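Local structure of agrobacterium tumefaciens DPS (Agrobacterium tumefaciens, 1O9R) at the interface of chains A and B. The protein stores iron as a ferric mineral inside a hollow twelve-subunit shell, using hydrogen peroxide to oxidise ferrous iron and so shielding DNA from oxidative cleavage without binding it. Sequence-based numbering; all coordinates share one arbitrary frame. Chains: chain A/B, Agrobacterium tumefaciens DPS.

The interface of chains A and B. Residues chain A 4-8; chain B 111, 115, 151, 155, 159.
In this subunit contact of the ferritin-like Dps dodecamer, the flat carboxylate of B:Glu155 meets A:Thr6 and A:Lys7 with its two oxygens, each through its syn lone pair. The side-chain amide of B:Gln159 points its N-H at the carbonyl O of A:Lys5, and that O lies in the plane of the amide (1° out). NE2 of B:Gln159 lies 3.0 Å from O of A:Lys5 and the bond is nearly straight, although NE2 stands above the carbonyl plane and off its lone pairs. CB of A:His4 touches this same NE2. At the edge of the A:His4 imidazole, in the ring plane, water 2 hydrogen-bonds ND1, and this water bridges to the backbone O of B:Gln159.

The N-terminal segment of chain A, extended through A:Thr6, lies over helices 103-130 and 134-156 of chain B and the tail after them.

The hydroxyl OG1 of A:Thr6 donates to OE2 of B:Glu155 at 2.5 Å, a short bond. With OG1 anti to the backbone N (chi1 174°), the hydroxyl is brought to this carboxylate. OG1 of A:Thr6 also accepts from N of A:Asn8 at 3.1 Å. That second bond helps fix the rotation of the hydroxyl. Water 1 links OG1 to OE2 as well, more loosely. The backbone N of A:Lys7 donates to OE1 of B:Glu155 at 2.8 Å. The two bonds together hold the carboxylate against rotation.

CG of A:Lys7 packs on CG2 of B:Ile111 at 3.6 Å, the two side chains crossing at about a right angle. CB of A:Lys7 contacts CA of B:Gly115. The amine NZ of A:Lys7 is 6.5 Å from OE1 of B:Glu155, so any attraction is probably only long-range. CD2 of B:Leu151 reaches the backbone of A:Asn8, touching N at 3.7 Å.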
ATOM      1  N   HIS A   4      18.190 -19.258 -32.046  1.00 26.34           N
ATOM      2  CA  HIS A   4      16.849 -18.815 -32.462  1.00 23.75           C
ATOM      3  C   HIS A   4      16.978 -17.506 -33.224  1.00 22.88           C
ATOM      4  O   HIS A   4      17.862 -16.688 -32.934  1.00 25.06           O
ATOM      5  CB  HIS A   4      15.949 -18.641 -31.214  1.00 26.55           C
ATOM      6  CG  HIS A   4      15.727 -19.981 -30.544  1.00 28.55           C
ATOM      7  ND1 HIS A   4      14.734 -20.833 -30.982  1.00 28.34           N
ATOM      8  CD2 HIS A   4      16.341 -20.587 -29.522  1.00 30.96           C
ATOM      9  CE1 HIS A   4      14.762 -21.938 -30.248  1.00 29.30           C
ATOM     10  NE2 HIS A   4      15.721 -21.806 -29.359  1.00 30.37           N
ATOM     11  N   LYS A   5      16.165 -17.353 -34.257  1.00 22.04           N
ATOM     12  CA  LYS A   5      16.184 -16.150 -35.065  1.00 24.68           C
ATOM     13  C   LYS A   5      15.578 -14.947 -34.351  1.00 21.76           C
ATOM     14  O   LYS A   5      14.517 -15.011 -33.713  1.00 23.56           O
ATOM     15  CB  LYS A   5      15.404 -16.416 -36.362  1.00 28.99           C
ATOM     16  CG  LYS A   5      16.195 -17.438 -37.224  1.00 32.57           C
ATOM     17  CD  LYS A   5      15.381 -17.709 -38.476  1.00 35.05           C
ATOM     18  CE  LYS A   5      15.195 -19.165 -38.847  1.00 37.24           C
ATOM     19  NZ  LYS A   5      13.979 -19.316 -39.731  1.00 39.30           N
ATOM     20  N   THR A   6      16.281 -13.823 -34.537  1.00 20.96           N
ATOM     21  CA  THR A   6      15.744 -12.588 -33.961  1.00 20.07           C
ATOM     22  C   THR A   6      16.075 -11.401 -34.857  1.00 20.57           C
ATOM     23  O   THR A   6      17.131 -11.379 -35.516  1.00 21.92           O
ATOM     24  CB  THR A   6      16.267 -12.360 -32.546  1.00 20.11           C
ATOM     25  OG1 THR A   6      15.860 -11.101 -32.024  1.00 19.59           O
ATOM     26  CG2 THR A   6      17.800 -12.400 -32.428  1.00 22.38           C
ATOM     27  N   LYS A   7      15.245 -10.381 -34.794  1.00 17.09           N
ATOM     28  CA  LYS A   7      15.415  -9.099 -35.485  1.00 16.65           C
ATOM     29  C   LYS A   7      16.514  -8.313 -34.767  1.00 16.26           C
ATOM     30  O   LYS A   7      17.057  -7.358 -35.334  1.00 17.02           O
ATOM     31  CB  LYS A   7      14.152  -8.253 -35.479  1.00 18.22           C
ATOM     32  CG  LYS A   7      12.865  -8.720 -36.137  1.00 21.17           C
ATOM     33  CD  LYS A   7      13.093  -8.965 -37.634  1.00 23.73           C
ATOM     34  CE  LYS A   7      11.762  -9.317 -38.305  1.00 27.46           C
ATOM     35  NZ  LYS A   7      11.987  -9.487 -39.776  1.00 30.37           N
ATOM     36  N   ASN A   8      16.868  -8.635 -33.526  1.00 15.23           N
ATOM     37  CA  ASN A   8      17.958  -8.010 -32.779  1.00 15.19           C
ATOM     38  C   ASN A   8      19.242  -7.969 -33.629  1.00 15.50           C
ATOM     39  O   ASN A   8      19.697  -9.062 -33.990  1.00 16.51           O
ATOM     40  CB  ASN A   8      18.174  -8.747 -31.459  1.00 16.11           C
ATOM     41  CG  ASN A   8      19.084  -8.014 -30.533  1.00 16.81           C
ATOM     42  OD1 ASN A   8      18.812  -7.773 -29.291  1.00 18.91           O
ATOM     43  ND2 ASN A   8      20.232  -7.623 -31.011  1.00 14.88           N
TER
ATOM     44  N   ILE B 111       6.469  -7.290 -34.369  1.00 12.61           N
ATOM     45  CA  ILE B 111       7.884  -7.692 -34.403  1.00 13.71           C
ATOM     46  C   ILE B 111       8.724  -6.853 -35.368  1.00 13.89           C
ATOM     47  O   ILE B 111       9.817  -6.415 -35.007  1.00 15.26           O
ATOM     48  CB  ILE B 111       8.005  -9.208 -34.683  1.00 13.74           C
ATOM     49  CG1 ILE B 111       7.586  -9.968 -33.392  1.00 15.15           C
ATOM     50  CG2 ILE B 111       9.484  -9.484 -35.040  1.00 15.35           C
ATOM     51  CD1 ILE B 111       7.302 -11.423 -33.732  1.00 17.23           C
ATOM     52  N   GLY B 115      11.453  -4.513 -33.700  1.00 13.95           N
ATOM     53  CA  GLY B 115      12.851  -4.777 -34.074  1.00 13.76           C
ATOM     54  C   GLY B 115      13.500  -3.505 -34.609  1.00 13.41           C
ATOM     55  O   GLY B 115      14.637  -3.200 -34.237  1.00 15.94           O
ATOM     56  N   LEU B 151      11.030  -7.178 -27.447  1.00 13.12           N
ATOM     57  CA  LEU B 151      11.216  -7.880 -28.736  1.00 13.54           C
ATOM     58  C   LEU B 151      11.316  -9.406 -28.546  1.00 13.68           C
ATOM     59  O   LEU B 151      10.600 -10.126 -29.276  1.00 14.84           O
ATOM     60  CB  LEU B 151      12.475  -7.305 -29.414  1.00 14.49           C
ATOM     61  CG  LEU B 151      12.820  -7.996 -30.746  1.00 15.18           C
ATOM     62  CD1 LEU B 151      11.760  -7.779 -31.828  1.00 14.57           C
ATOM     63  CD2 LEU B 151      14.200  -7.506 -31.228  1.00 15.98           C
ATOM     64  N   GLU B 155       8.860 -12.195 -30.093  1.00 15.76           N
ATOM     65  CA  GLU B 155       9.412 -13.247 -30.963  1.00 14.81           C
ATOM     66  C   GLU B 155       9.228 -14.632 -30.353  1.00 16.75           C
ATOM     67  O   GLU B 155       8.977 -15.591 -31.123  1.00 17.27           O
ATOM     68  CB  GLU B 155      10.909 -13.028 -31.214  1.00 15.48           C
ATOM     69  CG  GLU B 155      11.088 -11.804 -32.157  1.00 14.80           C
ATOM     70  CD  GLU B 155      12.544 -11.499 -32.396  1.00 16.03           C
ATOM     71  OE1 GLU B 155      12.803 -11.022 -33.553  1.00 15.95           O
ATOM     72  OE2 GLU B 155      13.444 -11.574 -31.567  1.00 18.04           O
ATOM     73  N   GLN B 159       8.406 -18.204 -32.451  1.00 26.54           N
ATOM     74  CA  GLN B 159       9.624 -18.982 -32.711  1.00 27.47           C
ATOM     75  C   GLN B 159       9.341 -20.483 -32.688  1.00 28.76           C
ATOM     76  O   GLN B 159      10.153 -21.245 -33.265  1.00 33.30           O
ATOM     77  CB  GLN B 159      10.832 -18.613 -31.881  1.00 27.38           C
ATOM     78  CG  GLN B 159      11.456 -17.234 -32.076  1.00 24.52           C
ATOM     79  CD  GLN B 159      12.276 -16.722 -30.946  1.00 26.43           C
ATOM     80  OE1 GLN B 159      12.012 -16.965 -29.772  1.00 25.79           O
ATOM     81  NE2 GLN B 159      13.360 -15.924 -31.101  1.00 26.49           N
TER
HETATM   82  O   HOH W   1      14.875 -11.312 -28.998  1.00 27.15           O
HETATM   83  O   HOH W   2      13.339 -21.254 -33.152  1.00 48.14           O